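Geranyltranstransferase (Stenotrophomonas maltophilia, PDB 7LBJ) probably catalyses the magnesium-dependent condensation of isoprenyl diphosphates into longer trans-polyprenyl diphosphates such as farnesyl diphosphate. Local coordinates at residues 145-150 / 196-201; 21-26 / 75-79; 174-180 / 252-258; 84-88 / 158-162; 272-276 / 289-293. All coordinates share one frame; numbering follows the deposited sequence.

How the contacts relate
From the N terminus, contact 2 closes first. It lays helix 11-29 across the start of helix 75-92. Contact 4 lies further along helix 75-92 and joins it to helix 159-168. Contact 1 opens before contact 4 closes, so the two cross; it pairs helix 140-154 with the end of helix 176-201. Contact 3 opens at the start of helix 176-201, before contact 1 closes, and reaches helix 254-258. Contact 5 follows in series and pairs helix 260-277 with helix 286-297. Contacts 1 and 2 touch through M197 and A77, and contacts 1 and 4 through L150 and I84. Contacts 3 and 5 touch none of the others.

Contact 1. Residues 145-150 / 196-201; sequences ACLQTL and RMGALC
M197 fits its side chain between C146, T149 and L150 of the neighbouring helix. The short helical segments run nearly antiparallel, at 171°, with their axes 9.8 Å apart. M197 starts with CB packed on A77. Its CG then passes T149, 3.8 Å from T149 CG2, as the two side chains run in opposite directions. SD continues past the same methyl. A bend at chi3 (81°) turns the tip towards the other helix, so M197 CE lies 3.6 Å from the backbone O of C146. The same methyl also packs on the CB atoms of C146 and L150.

A polar patch flanks this packing. R196 is extended from CG to NE, and its NE donates to T149 OG1 (3.0 Å, 148° at the hydrogen). The hydroxyl sits at the guanidinium edge, in its plane. T149 OG1 in turn donates to A145 O at 2.9 Å. It accepts one hydrogen bond and donates another, which should fix its rotation. A water donates to A145 O and accepts from R196 NH2, giving a second link across the contact. Beside this patch, L200 CD1 packs on A145 CB at 4.0 Å. At the other flank, the sulfurs C146 SG and C201 SG are 4.1 Å apart, an apolar contact and not a disulfide.

The pair belongs to the all-helical isoprenoid synthase fold. Helix 75-92 covers M197 and L150 through S80, helix 115-134 adds L133, and helix 206-233 meets R196 and L200 through L209. L147 packs on L147 of the second subunit.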
# COMPACT_ATOMS: atom_id res chain seq x y z
N ALA A 145 16.18 -1.82 0.20
CA ALA A 145 16.38 -1.45 -1.20
C ALA A 145 15.23 -1.96 -2.08
O ALA A 145 14.80 -1.28 -3.02
CB ALA A 145 17.72 -1.99 -1.72
N CYS A 146 14.74 -3.17 -1.78
CA CYS A 146 13.61 -3.69 -2.54
C CYS A 146 12.35 -2.90 -2.25
O CYS A 146 11.56 -2.63 -3.16
CB CYS A 146 13.39 -5.17 -2.22
SG CYS A 146 14.62 -6.21 -2.99
N LEU A 147 12.12 -2.55 -0.97
CA LEU A 147 10.94 -1.78 -0.60
C LEU A 147 10.96 -0.39 -1.20
O LEU A 147 9.93 0.10 -1.67
CB LEU A 147 10.83 -1.67 0.92
CG LEU A 147 10.28 -2.91 1.63
CD1 LEU A 147 10.94 -3.07 2.99
CD2 LEU A 147 8.80 -2.77 1.81
N GLN A 148 12.12 0.28 -1.20
CA GLN A 148 12.20 1.57 -1.88
C GLN A 148 11.86 1.42 -3.35
O GLN A 148 11.14 2.26 -3.94
CB GLN A 148 13.61 2.15 -1.75
CG GLN A 148 14.05 2.51 -0.34
CD GLN A 148 15.52 2.89 -0.29
OE1 GLN A 148 16.37 2.15 -0.78
NE2 GLN A 148 15.81 4.04 0.26
N THR A 149 12.39 0.38 -3.99
CA THR A 149 12.15 0.17 -5.42
C THR A 149 10.66 -0.00 -5.68
O THR A 149 10.09 0.62 -6.59
CB THR A 149 12.94 -1.05 -5.91
OG1 THR A 149 14.34 -0.77 -5.82
CG2 THR A 149 12.59 -1.41 -7.37
N LEU A 150 10.01 -0.87 -4.89
CA LEU A 150 8.61 -1.19 -5.14
C LEU A 150 7.71 0.01 -4.87
O LEU A 150 6.77 0.28 -5.62
CB LEU A 150 8.17 -2.38 -4.28
CG LEU A 150 6.77 -2.90 -4.61
CD1 LEU A 150 6.73 -3.49 -6.03
CD2 LEU A 150 6.40 -3.97 -3.57
N ARG A 196 14.70 -4.93 -11.49
CA ARG A 196 15.67 -4.36 -10.55
C ARG A 196 15.72 -5.17 -9.26
O ARG A 196 16.81 -5.40 -8.71
CB ARG A 196 15.32 -2.90 -10.24
CG ARG A 196 16.21 -2.30 -9.18
CD ARG A 196 15.87 -0.82 -8.94
NE ARG A 196 16.57 -0.31 -7.76
CZ ARG A 196 17.82 0.11 -7.77
NH1 ARG A 196 18.53 0.16 -8.89
NH2 ARG A 196 18.37 0.51 -6.62
N MET A 197 14.56 -5.61 -8.75
CA MET A 197 14.55 -6.33 -7.48
C MET A 197 15.22 -7.68 -7.60
O MET A 197 15.98 -8.09 -6.71
CB MET A 197 13.12 -6.47 -6.96
CG MET A 197 12.54 -5.08 -6.60
SD MET A 197 10.74 -5.05 -6.48
CE MET A 197 10.66 -5.70 -4.86
N GLY A 198 14.95 -8.41 -8.70
CA GLY A 198 15.64 -9.67 -8.91
C GLY A 198 17.15 -9.49 -8.95
O GLY A 198 17.89 -10.29 -8.37
N ALA A 199 17.61 -8.41 -9.60
CA ALA A 199 19.04 -8.17 -9.70
C ALA A 199 19.61 -7.73 -8.36
O ALA A 199 20.73 -8.11 -8.01
CB ALA A 199 19.33 -7.13 -10.79
N LEU A 200 18.86 -6.92 -7.60
CA LEU A 200 19.31 -6.57 -6.25
C LEU A 200 19.47 -7.82 -5.40
O LEU A 200 20.45 -7.95 -4.65
CB LEU A 200 18.33 -5.61 -5.59
CG LEU A 200 18.36 -4.18 -6.09
CD1 LEU A 200 17.20 -3.41 -5.47
CD2 LEU A 200 19.69 -3.54 -5.71
N CYS A 201 18.52 -8.75 -5.48
CA CYS A 201 18.66 -9.97 -4.69
C CYS A 201 19.85 -10.80 -5.17
O CYS A 201 20.44 -11.56 -4.39
CB CYS A 201 17.37 -10.78 -4.72
SG CYS A 201 15.98 -10.01 -3.87
O HOH W 1 16.63 0.60 -4.40

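Contact 2. Residues 21-26 / 75-79; sequences RIESQL and DAAAM
R21 and D75 join two helices that cross at nearly a right angle (-88°) in the all-helical isoprenoid synthase fold. Helix 11-29 lies across the first turn of helix 75-92, with axes 10.3 Å apart.

The tightly packed part is apolar and buried. Chi1 turns I22 CG1 away from the backbone N, and chi2 then sends CD1 across to the second helix. There I22 CD1 lies 3.6 Å from M79 CG and also packs on A78 CB. L26 approaches the same methionine from further along its helix, with L26 CD2 3.8 Å from M79 CG. I22 and L26 each run antiparallel to the M79 side chain, alongside it. M79 SD lies 3.6 Å from Q25 O, and CE goes on towards the Q25 amide oxygen.

The looser, solvent side is confined to the partly exposed Q25 amide and the outer part of R21. The amide stacks on the D75 carboxylate, their planes 16° apart, with Q25 NE2 3.5 Å from D75 OD2. The salt bridge itself is tightly held, and D75 is buried. R21 meets the carboxylate almost in its plane. Two nitrogens grip it side-on, one for each oxygen, which should hold the carboxylate flat and fix its rotation. The charges would favour the ionised form of the aspartate. Y61 of helix 55-65 touches R21, I22 and A78, and its hydroxyl is hydrogen-bonded to D75 OD1.

The two arms of the salt bridge are nearly equal and both use syn lone pairs: R21 NE reaches D75 OD1 at 2.7 Å, and R21 NH2 reaches D75 OD2 at 2.8 Å.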
# COMPACT_ATOMS: atom_id res chain seq x y z
N ARG A 21 5.90 -22.44 -8.73
CA ARG A 21 6.46 -21.97 -7.47
C ARG A 21 5.69 -20.76 -6.96
O ARG A 21 5.32 -20.70 -5.78
CB ARG A 21 7.94 -21.64 -7.66
CG ARG A 21 8.59 -21.13 -6.40
CD ARG A 21 10.09 -20.99 -6.52
NE ARG A 21 10.64 -20.75 -5.18
CZ ARG A 21 11.10 -21.70 -4.39
NH1 ARG A 21 11.16 -22.97 -4.79
NH2 ARG A 21 11.49 -21.39 -3.15
N ILE A 22 5.43 -19.77 -7.83
CA ILE A 22 4.76 -18.56 -7.35
C ILE A 22 3.30 -18.86 -6.98
O ILE A 22 2.77 -18.27 -6.02
CB ILE A 22 4.90 -17.42 -8.39
CG1 ILE A 22 4.74 -16.04 -7.70
CG2 ILE A 22 3.90 -17.53 -9.54
CD1 ILE A 22 5.88 -15.71 -6.74
N GLU A 23 2.65 -19.79 -7.67
CA GLU A 23 1.31 -20.20 -7.27
C GLU A 23 1.31 -20.76 -5.85
O GLU A 23 0.46 -20.40 -5.02
CB GLU A 23 0.77 -21.24 -8.25
CG GLU A 23 -0.72 -21.48 -8.12
CD GLU A 23 -1.55 -20.31 -8.63
OE1 GLU A 23 -1.07 -19.58 -9.53
OE2 GLU A 23 -2.68 -20.12 -8.13
N SER A 24 2.26 -21.64 -5.55
CA SER A 24 2.32 -22.26 -4.22
C SER A 24 2.70 -21.24 -3.16
O SER A 24 2.18 -21.29 -2.03
CB SER A 24 3.32 -23.41 -4.23
OG SER A 24 3.45 -23.97 -2.94
N GLN A 25 3.61 -20.32 -3.49
CA GLN A 25 4.06 -19.32 -2.53
C GLN A 25 2.93 -18.36 -2.19
O GLN A 25 2.71 -18.02 -1.02
CB GLN A 25 5.26 -18.57 -3.08
CG GLN A 25 6.53 -19.39 -3.12
CD GLN A 25 7.20 -19.48 -1.77
OE1 GLN A 25 7.16 -18.53 -1.00
NE2 GLN A 25 7.82 -20.62 -1.47
N LEU A 26 2.22 -17.89 -3.21
CA LEU A 26 1.10 -16.98 -2.98
C LEU A 26 -0.01 -17.65 -2.18
O LEU A 26 -0.63 -17.02 -1.32
CB LEU A 26 0.57 -16.46 -4.31
CG LEU A 26 1.45 -15.46 -5.05
CD1 LEU A 26 1.03 -15.38 -6.54
CD2 LEU A 26 1.42 -14.05 -4.40
N ASP A 75 11.68 -15.19 -3.68
CA ASP A 75 10.24 -15.43 -3.55
C ASP A 75 9.49 -14.19 -3.07
O ASP A 75 8.42 -13.86 -3.60
CB ASP A 75 9.96 -16.60 -2.59
CG ASP A 75 10.34 -17.97 -3.17
OD1 ASP A 75 10.22 -18.18 -4.40
OD2 ASP A 75 10.75 -18.85 -2.38
N ALA A 76 10.00 -13.51 -2.03
CA ALA A 76 9.29 -12.33 -1.52
C ALA A 76 9.22 -11.24 -2.58
O ALA A 76 8.17 -10.61 -2.77
CB ALA A 76 9.98 -11.78 -0.26
N ALA A 77 10.33 -10.99 -3.27
CA ALA A 77 10.30 -9.97 -4.32
C ALA A 77 9.34 -10.36 -5.42
O ALA A 77 8.57 -9.52 -5.91
CB ALA A 77 11.69 -9.74 -4.90
N ALA A 78 9.37 -11.63 -5.82
CA ALA A 78 8.50 -12.11 -6.89
C ALA A 78 7.03 -12.01 -6.50
O ALA A 78 6.19 -11.57 -7.30
CB ALA A 78 8.87 -13.54 -7.29
N MET A 79 6.70 -12.40 -5.27
CA MET A 79 5.31 -12.23 -4.83
C MET A 79 4.92 -10.76 -4.77
O MET A 79 3.80 -10.39 -5.14
CB MET A 79 5.11 -12.89 -3.46
CG MET A 79 5.06 -14.40 -3.52
SD MET A 79 4.53 -15.10 -1.93
CE MET A 79 6.05 -14.92 -1.01

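Contact 3. Residues 174-180 / 252-258; sequences QTLAALT and STFPALL
Two capped helix starts meet here, at the outer edge of the helical bundle. The first turn of helix 176-201 packs against helix 254-258, nearly antiparallel (163°). T175 and T253 are their N-caps. T175 OG1 accepts from A178 N at 3.2 Å, and T253 OG1 from A256 N at 3.1 Å.

Ahead of the caps, S252 OG donates to Q174 O at 3.1 Å, in the carbonyl plane and on a lone pair. Beyond them the contact is mainly apolar. L179 points CG away from its own N (chi1 -172°), and chi1 and chi2 together carry CD2 over the F254 ring. L179 CD2 sits 4.0 Å from the ring centroid and 5° off the normal, a CH-pi contact. T180 OG1 lies at the ring edge, 3.7 Å from F254 CE1, while donating to L176 O. L257 CD1 packs against L179 CD2 at 3.8 Å. L176 fills the outer side, with its CD1 3.7 Å from L258 CD2.

F254 N is hydrogen-bonded to D228, part of a DDILD sequence on helix 206-233. That sequence matches the second aspartate-rich motif characteristic of trans-polyprenyl synthases.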
# COMPACT_ATOMS: atom_id res chain seq x y z
N GLN A 174 -4.71 11.32 -26.92
CA GLN A 174 -3.37 11.62 -26.44
C GLN A 174 -2.37 11.70 -27.60
O GLN A 174 -2.52 11.02 -28.62
CB GLN A 174 -2.92 10.55 -25.44
CG GLN A 174 -3.82 10.47 -24.22
CD GLN A 174 -3.51 9.28 -23.33
OE1 GLN A 174 -4.05 8.19 -23.53
NE2 GLN A 174 -2.65 9.49 -22.34
N THR A 175 -1.36 12.55 -27.44
CA THR A 175 -0.24 12.55 -28.38
C THR A 175 0.65 11.33 -28.12
O THR A 175 0.56 10.68 -27.08
CB THR A 175 0.60 13.81 -28.22
OG1 THR A 175 1.22 13.80 -26.92
CG2 THR A 175 -0.28 15.05 -28.39
N LEU A 176 1.51 11.03 -29.10
CA LEU A 176 2.47 9.93 -28.92
C LEU A 176 3.34 10.13 -27.69
O LEU A 176 3.60 9.18 -26.94
CB LEU A 176 3.35 9.79 -30.16
CG LEU A 176 2.88 8.90 -31.29
CD1 LEU A 176 3.68 9.27 -32.53
CD2 LEU A 176 3.05 7.43 -30.94
N ALA A 177 3.84 11.35 -27.49
CA ALA A 177 4.65 11.63 -26.31
C ALA A 177 3.87 11.32 -25.03
O ALA A 177 4.39 10.67 -24.12
CB ALA A 177 5.11 13.09 -26.31
N ALA A 178 2.62 11.76 -24.97
CA ALA A 178 1.83 11.59 -23.75
C ALA A 178 1.45 10.13 -23.52
O ALA A 178 1.46 9.64 -22.38
CB ALA A 178 0.58 12.46 -23.82
N LEU A 179 1.07 9.43 -24.59
CA LEU A 179 0.75 8.01 -24.50
C LEU A 179 1.94 7.22 -23.99
O LEU A 179 1.81 6.36 -23.09
CB LEU A 179 0.31 7.51 -25.88
CG LEU A 179 -0.27 6.11 -26.00
CD1 LEU A 179 -1.55 6.03 -25.17
CD2 LEU A 179 -0.54 5.78 -27.46
N THR A 180 3.12 7.51 -24.53
CA THR A 180 4.33 6.79 -24.12
C THR A 180 4.64 7.05 -22.65
O THR A 180 4.97 6.13 -21.89
CB THR A 180 5.49 7.21 -25.02
OG1 THR A 180 5.16 6.91 -26.39
CG2 THR A 180 6.75 6.49 -24.64
N SER A 252 -6.63 6.62 -27.91
CA SER A 252 -5.33 6.71 -28.57
C SER A 252 -4.50 5.45 -28.33
O SER A 252 -4.38 4.98 -27.19
CB SER A 252 -4.57 7.95 -28.07
OG SER A 252 -5.02 9.12 -28.72
N THR A 253 -3.95 4.91 -29.41
CA THR A 253 -3.16 3.68 -29.39
C THR A 253 -1.99 3.86 -30.34
O THR A 253 -1.99 4.75 -31.21
CB THR A 253 -3.96 2.47 -29.86
OG1 THR A 253 -4.25 2.60 -31.26
CG2 THR A 253 -5.27 2.35 -29.09
N PHE A 254 -1.01 2.98 -30.22
CA PHE A 254 0.13 3.12 -31.11
C PHE A 254 -0.25 2.84 -32.56
O PHE A 254 0.21 3.58 -33.44
CB PHE A 254 1.29 2.24 -30.63
CG PHE A 254 1.91 2.73 -29.34
CD1 PHE A 254 2.73 3.85 -29.34
CD2 PHE A 254 1.61 2.12 -28.14
CE1 PHE A 254 3.27 4.34 -28.17
CE2 PHE A 254 2.15 2.61 -26.95
CZ PHE A 254 2.99 3.71 -26.97
N PRO A 255 -1.08 1.84 -32.89
CA PRO A 255 -1.47 1.70 -34.31
C PRO A 255 -2.29 2.87 -34.81
O PRO A 255 -2.20 3.22 -35.99
CB PRO A 255 -2.28 0.40 -34.35
CG PRO A 255 -1.80 -0.37 -33.13
CD PRO A 255 -1.53 0.68 -32.09
N ALA A 256 -3.11 3.50 -33.96
CA ALA A 256 -3.90 4.62 -34.46
C ALA A 256 -3.02 5.82 -34.75
O ALA A 256 -3.23 6.53 -35.74
CB ALA A 256 -5.00 5.00 -33.46
N LEU A 257 -2.01 6.05 -33.91
CA LEU A 257 -1.16 7.23 -34.06
C LEU A 257 -0.02 7.00 -35.04
O LEU A 257 0.45 7.96 -35.67
CB LEU A 257 -0.59 7.63 -32.70
CG LEU A 257 -1.56 8.30 -31.74
CD1 LEU A 257 -1.03 8.23 -30.31
CD2 LEU A 257 -1.75 9.73 -32.15
N LEU A 258 0.46 5.77 -35.18
CA LEU A 258 1.56 5.50 -36.09
C LEU A 258 1.13 4.82 -37.38
O LEU A 258 1.94 4.71 -38.29
CB LEU A 258 2.61 4.62 -35.41
CG LEU A 258 3.32 5.28 -34.22
CD1 LEU A 258 4.08 4.22 -33.44
CD2 LEU A 258 4.24 6.37 -34.72

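Contact 4. Residues 84-88 / 158-162; sequences IHAYS and GMCGG
M159 reaches S88, I84 and Y87 with a chain that is straight and then bent. Its CG is anti to the backbone N (chi1 -177°), and chi2 keeps the chain extended. The bend at chi3 (73°) turns the methyl in among I84, Y87 and S88. M159 CE lies 3.6 Å from I84 CG2. It lies equally close, 3.6 Å, to Y87 CE2, approaching obliquely a ring held at an unusual chi1 (112°). S88 CB touches both the sulfur (M159 SD, 3.5 Å) and the methyl.

Helix 75-92 leads into the DD of the first aspartate-rich motif of the polyprenyl synthases. Y87 is the fifth residue before it, a position that in relatives helps set product length. It probably lines the prenyl-chain pocket here too. H91 meets its ring edge-to-face, and D123 of the second subunit packs on it. Y87 OH lies 3.5 Å from C160 SG, but C160 has two conformers, so this approach is doubtful.

G158 is at the N-cap position of helix 159-168, so M159 extends from the first turn. S88 holds OG between its own N and carbonyl carbon. From there the hydroxyl donates to H85 O at 2.7 Å. This fixes it towards its own helix, while the CB side of S88 meets the methionine.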
# COMPACT_ATOMS: atom_id res chain seq x y z
N ILE A 84 1.22 -6.28 -6.15
CA ILE A 84 0.93 -4.92 -6.60
C ILE A 84 0.14 -4.95 -7.89
O ILE A 84 -0.87 -4.26 -8.05
CB ILE A 84 2.23 -4.10 -6.74
CG1 ILE A 84 2.87 -3.90 -5.35
CG2 ILE A 84 1.95 -2.75 -7.41
CD1 ILE A 84 1.95 -3.17 -4.35
N HIS A 85 0.57 -5.79 -8.83
CA HIS A 85 -0.14 -5.90 -10.11
C HIS A 85 -1.59 -6.32 -9.88
O HIS A 85 -2.53 -5.71 -10.42
CB HIS A 85 0.59 -6.90 -11.01
CG HIS A 85 -0.07 -7.14 -12.33
ND1 HIS A 85 -0.26 -6.13 -13.25
CD2 HIS A 85 -0.56 -8.27 -12.90
CE1 HIS A 85 -0.86 -6.63 -14.33
NE2 HIS A 85 -1.06 -7.92 -14.13
N ALA A 86 -1.80 -7.35 -9.06
CA ALA A 86 -3.14 -7.88 -8.84
C ALA A 86 -4.05 -6.84 -8.21
O ALA A 86 -5.21 -6.69 -8.62
CB ALA A 86 -3.08 -9.14 -7.96
N TYR A 87 -3.56 -6.13 -7.18
CA TYR A 87 -4.40 -5.13 -6.53
C TYR A 87 -4.79 -4.05 -7.53
O TYR A 87 -5.93 -3.58 -7.53
CB TYR A 87 -3.70 -4.55 -5.28
CG TYR A 87 -3.29 -3.07 -5.37
CD1 TYR A 87 -4.24 -2.05 -5.43
CD2 TYR A 87 -1.95 -2.70 -5.38
CE1 TYR A 87 -3.86 -0.70 -5.56
CE2 TYR A 87 -1.57 -1.35 -5.49
CZ TYR A 87 -2.53 -0.37 -5.58
OH TYR A 87 -2.15 0.94 -5.69
N SER A 88 -3.87 -3.65 -8.41
CA SER A 88 -4.17 -2.56 -9.32
C SER A 88 -5.30 -2.94 -10.26
O SER A 88 -6.12 -2.10 -10.64
CB SER A 88 -2.93 -2.16 -10.12
OG SER A 88 -2.63 -3.15 -11.10
N GLY A 158 4.79 6.20 -10.13
CA GLY A 158 4.76 5.05 -11.01
C GLY A 158 3.34 4.64 -11.34
O GLY A 158 2.55 5.44 -11.86
N MET A 159 3.00 3.40 -10.98
CA MET A 159 1.77 2.78 -11.43
C MET A 159 0.54 3.64 -11.17
O MET A 159 -0.27 3.87 -12.08
CB MET A 159 1.61 1.41 -10.75
CG MET A 159 0.38 0.64 -11.20
SD MET A 159 0.28 -0.89 -10.24
CE MET A 159 -0.24 -0.22 -8.65
N CYS A 160 0.38 4.13 -9.93
CA CYS A 160 -0.80 4.93 -9.60
C CYS A 160 -0.86 6.20 -10.43
O CYS A 160 -1.94 6.60 -10.89
CB CYS A 160 -0.80 5.33 -8.13
SG CYS A 160 -1.38 4.04 -7.06
N GLY A 161 0.27 6.88 -10.59
CA GLY A 161 0.29 8.08 -11.43
C GLY A 161 -0.12 7.77 -12.86
O GLY A 161 -0.84 8.55 -13.50
N GLY A 162 0.34 6.64 -13.38
CA GLY A 162 -0.02 6.27 -14.74
C GLY A 162 -1.50 5.95 -14.88
O GLY A 162 -2.13 6.33 -15.87

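Contact 5. Residues 272-276 / 289-293; sequences ARMQS and RALAT
Q275 lies obliquely across R289, its amide plane 41° from the guanidinium plane. Its chain folds at chi2 (-57°), which brings the amide over the start of the R289 side chain. Q275 OE1 rests 3.4 Å from R289 CG. The other arm of the amide points to the backbone. Q275 NE2 donates to R289 O at 3.3 Å, with 153° at the hydrogen. The backbone T293 N bonds the same oxygen from the opposite face of the carbonyl plane.

Deeper in, M274 SD lies 3.7 Å from A292 CB, and the bend at chi3 lays CE against the same alanine. F215 of helix 206-233 packs on both residues. Helices 260-277 and 286-297 run antiparallel and form a helical hairpin near the C-terminal end of the fold.

A water joins the two sides a second time. It donates to Q275 O and accepts from R289 NE, each at 2.8 Å. L278 O, Y281 O and G282 O of the connecting loop accept from the guanidinium tip, and D286, starting the same helix, forms a salt bridge. The arginine therefore ties the hairpin turn to its second helix, while the polar link across the helices rests on a neutral amide and a water.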
# COMPACT_ATOMS: atom_id res chain seq x y z
N ALA A 272 14.48 -6.09 -31.27
CA ALA A 272 15.91 -6.11 -31.55
C ALA A 272 16.70 -5.42 -30.45
O ALA A 272 17.77 -5.90 -30.04
CB ALA A 272 16.19 -5.46 -32.90
N ARG A 273 16.17 -4.31 -29.93
CA ARG A 273 16.88 -3.58 -28.89
C ARG A 273 17.07 -4.44 -27.65
O ARG A 273 18.16 -4.51 -27.09
CB ARG A 273 16.11 -2.30 -28.53
CG ARG A 273 16.95 -1.32 -27.72
CD ARG A 273 16.06 -0.38 -26.95
NE ARG A 273 15.22 0.42 -27.84
CZ ARG A 273 14.38 1.36 -27.43
NH1 ARG A 273 14.27 1.67 -26.14
NH2 ARG A 273 13.63 2.00 -28.32
N MET A 274 16.01 -5.13 -27.22
CA MET A 274 16.11 -5.98 -26.04
C MET A 274 17.19 -7.04 -26.21
O MET A 274 18.02 -7.24 -25.32
CB MET A 274 14.76 -6.61 -25.71
CG MET A 274 13.78 -5.61 -25.11
SD MET A 274 12.24 -6.37 -24.59
CE MET A 274 11.57 -6.87 -26.19
N GLN A 275 17.21 -7.72 -27.36
CA GLN A 275 18.21 -8.77 -27.56
C GLN A 275 19.62 -8.19 -27.60
O GLN A 275 20.55 -8.79 -27.04
CB GLN A 275 17.89 -9.57 -28.82
CG GLN A 275 16.54 -10.33 -28.74
CD GLN A 275 16.41 -11.30 -27.55
OE1 GLN A 275 17.35 -12.02 -27.20
NE2 GLN A 275 15.22 -11.34 -26.94
N SER A 276 19.81 -7.01 -28.21
CA SER A 276 21.15 -6.41 -28.27
C SER A 276 21.69 -6.06 -26.88
O SER A 276 22.91 -6.09 -26.67
CB SER A 276 21.12 -5.14 -29.13
OG SER A 276 20.53 -4.07 -28.38
N ARG A 289 15.88 -13.44 -22.01
CA ARG A 289 15.70 -13.32 -23.45
C ARG A 289 14.35 -13.85 -23.88
O ARG A 289 13.70 -13.28 -24.76
CB ARG A 289 16.80 -14.07 -24.20
CG ARG A 289 18.15 -13.36 -24.23
CD ARG A 289 19.20 -14.31 -24.86
NE ARG A 289 20.52 -13.70 -24.84
CZ ARG A 289 21.60 -14.24 -24.28
NH1 ARG A 289 21.58 -15.47 -23.77
NH2 ARG A 289 22.73 -13.54 -24.26
N ALA A 290 13.89 -14.92 -23.23
CA ALA A 290 12.63 -15.53 -23.63
C ALA A 290 11.43 -14.73 -23.14
O ALA A 290 10.37 -14.78 -23.77
CB ALA A 290 12.55 -16.98 -23.12
N LEU A 291 11.57 -14.00 -22.03
CA LEU A 291 10.51 -13.08 -21.63
C LEU A 291 10.38 -11.94 -22.62
O LEU A 291 9.26 -11.50 -22.93
CB LEU A 291 10.75 -12.54 -20.21
CG LEU A 291 10.71 -13.59 -19.10
CD1 LEU A 291 11.16 -13.02 -17.76
CD2 LEU A 291 9.31 -14.20 -18.99
N ALA A 292 11.50 -11.47 -23.16
CA ALA A 292 11.45 -10.46 -24.21
C ALA A 292 10.72 -10.98 -25.44
O ALA A 292 9.87 -10.29 -26.01
CB ALA A 292 12.87 -10.01 -24.57
N THR A 293 11.03 -12.22 -25.85
CA THR A 293 10.33 -12.81 -26.99
C THR A 293 8.84 -12.97 -26.70
O THR A 293 8.01 -12.70 -27.57
CB THR A 293 10.97 -14.15 -27.33
OG1 THR A 293 12.36 -13.95 -27.64
CG2 THR A 293 10.26 -14.82 -28.52
O HOH W 2 20.88 -11.46 -26.41